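Local coordinates for D-alanyl-D-alanine carboxypeptidase (Penicillin binding protein) family protein (Francisella tularensis subsp. tularensis, PDB 6OSU), which probably removes the C-terminal D-alanine from peptidoglycan precursor peptides, as a serine-type D-Ala-D-Ala carboxypeptidase of the S11 family, at residues 76-80 with 81-85. Sequence-based numbering, arbitrary orientation.
Sequences SEIKA and GNLSW
Ile78 sets its CD1 methyl over one face of the Trp85 ring: the carbon stands 3.6 Å from the centroid of the six-membered ring and only 6° off its normal, the geometry of a CH-pi contact. With CG1 beside the backbone N (chi1 -63°) and the chain extended beyond it, CD1 reaches the indole, while CG2 lies near the pyrrole NE1. On the same inner side, Ile78 CG1 touches Leu83 CB at 4.0 Å, and the CA-H of Ile78 points almost straight at Leu83 O (CA to O 3.2 Å). Val113 of helix 113-123 touches all three side chains on this apolar side.

The outer side is polar and more exposed. Asn82 ND2 donates to Glu77 OE1 across 3.0 Å, on the syn side of the carboxylate but 27° out of its plane; a bend at chi2 brings the carboxylate within bonding distance of the Asn82 amide. Between the two sides, Gly81 N bonds Ile78 O at 3.0 Å and Asn82 N bonds Glu77 O weakly, with a further weak bond from Leu83 N to Glu77 O. The first two bonds, with positive phi at Gly81, the first residue to leave helical phi/psi, define the glycine-terminated Schellman motif that ends helix 66-79.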
loop_
_atom_site.group_PDB
_atom_site.type_symbol
_atom_site.label_atom_id
_atom_site.label_comp_id
_atom_site.label_asym_id
_atom_site.label_seq_id
_atom_site.Cartn_x
_atom_site.Cartn_y
_atom_site.Cartn_z
ATOM N N SER A 76 3.939 0.571 15.304
ATOM C CA SER A 76 2.988 0.011 16.259
ATOM C C SER A 76 3.409 0.289 17.696
ATOM O O SER A 76 2.571 0.620 18.543
ATOM C CB SER A 76 2.840 -1.492 16.021
ATOM O OG SER A 76 2.341 -2.137 17.179
ATOM N N GLU A 77 4.704 0.164 17.993
ATOM C CA GLU A 77 5.169 0.441 19.349
ATOM C C GLU A 77 5.056 1.921 19.691
ATOM O O GLU A 77 4.803 2.271 20.850
ATOM C CB GLU A 77 6.604 -0.052 19.521
ATOM C CG GLU A 77 6.715 -1.567 19.527
ATOM C CD GLU A 77 5.832 -2.204 20.582
ATOM O OE1 GLU A 77 6.045 -1.934 21.785
ATOM O OE2 GLU A 77 4.913 -2.966 20.212
ATOM N N ILE A 78 5.239 2.803 18.706
ATOM C CA ILE A 78 5.035 4.228 18.945
ATOM C C ILE A 78 3.566 4.506 19.236
ATOM O O ILE A 78 3.228 5.174 20.220
ATOM C CB ILE A 78 5.538 5.058 17.751
ATOM C CG1 ILE A 78 7.046 4.880 17.564
ATOM C CG2 ILE A 78 5.193 6.527 17.945
ATOM C CD1 ILE A 78 7.576 5.528 16.310
ATOM N N LYS A 79 2.672 3.985 18.392
ATOM C CA LYS A 79 1.242 4.172 18.612
ATOM C C LYS A 79 0.803 3.614 19.960
ATOM O O LYS A 79 -0.107 4.162 20.593
ATOM C CB LYS A 79 0.448 3.517 17.478
ATOM C CG LYS A 79 -1.051 3.457 17.725
ATOM C CD LYS A 79 -1.820 2.989 16.499
ATOM C CE LYS A 79 -2.551 4.146 15.832
ATOM N NZ LYS A 79 -3.519 3.683 14.798
ATOM N N ALA A 80 1.445 2.543 20.426
ATOM C CA ALA A 80 1.077 1.910 21.686
ATOM C C ALA A 80 1.720 2.565 22.903
ATOM O O ALA A 80 1.440 2.140 24.028
ATOM C CB ALA A 80 1.444 0.425 21.653
ATOM N N GLY A 81 2.574 3.568 22.717
ATOM C CA GLY A 81 3.175 4.260 23.838
ATOM C C GLY A 81 4.425 3.625 24.409
ATOM O O GLY A 81 4.998 4.179 25.354
ATOM N N ASN A 82 4.862 2.479 23.882
ATOM C CA ASN A 82 6.110 1.865 24.323
ATOM C C ASN A 82 7.330 2.507 23.683
ATOM O O ASN A 82 8.460 2.192 24.073
ATOM C CB ASN A 82 6.103 0.367 24.012
ATOM C CG ASN A 82 5.086 -0.391 24.836
ATOM O OD1 ASN A 82 4.916 -0.131 26.029
ATOM N ND2 ASN A 82 4.398 -1.334 24.203
ATOM N N LEU A 83 7.120 3.395 22.717
ATOM C CA LEU A 83 8.189 4.073 22.010
ATOM C C LEU A 83 7.649 5.426 21.572
ATOM O O LEU A 83 6.437 5.616 21.451
ATOM C CB LEU A 83 8.662 3.246 20.806
ATOM C CG LEU A 83 10.110 3.329 20.322
ATOM C CD1 LEU A 83 11.058 2.837 21.398
ATOM C CD2 LEU A 83 10.283 2.517 19.049
ATOM N N SER A 84 8.553 6.373 21.356
ATOM C CA SER A 84 8.187 7.646 20.755
ATOM C C SER A 84 9.213 7.999 19.691
ATOM O O SER A 84 10.328 7.474 19.679
ATOM C CB SER A 84 8.090 8.766 21.795
ATOM O OG SER A 84 9.285 9.518 21.858
ATOM N N TRP A 85 8.811 8.888 18.778
ATOM C CA TRP A 85 9.735 9.372 17.758
ATOM C C TRP A 85 10.975 10.005 18.374
ATOM O O TRP A 85 12.057 9.969 17.771
ATOM C CB TRP A 85 9.029 10.377 16.849
ATOM C CG TRP A 85 7.899 9.802 16.063
ATOM C CD1 TRP A 85 6.567 10.007 16.273
ATOM C CD2 TRP A 85 7.998 8.929 14.930
ATOM N NE1 TRP A 85 5.829 9.315 15.341
ATOM C CE2 TRP A 85 6.685 8.645 14.505
ATOM C CE3 TRP A 85 9.070 8.360 14.234
ATOM C CZ2 TRP A 85 6.413 7.819 13.420
ATOM C CZ3 TRP A 85 8.798 7.538 13.156
ATOM C CH2 TRP A 85 7.480 7.275 12.759
#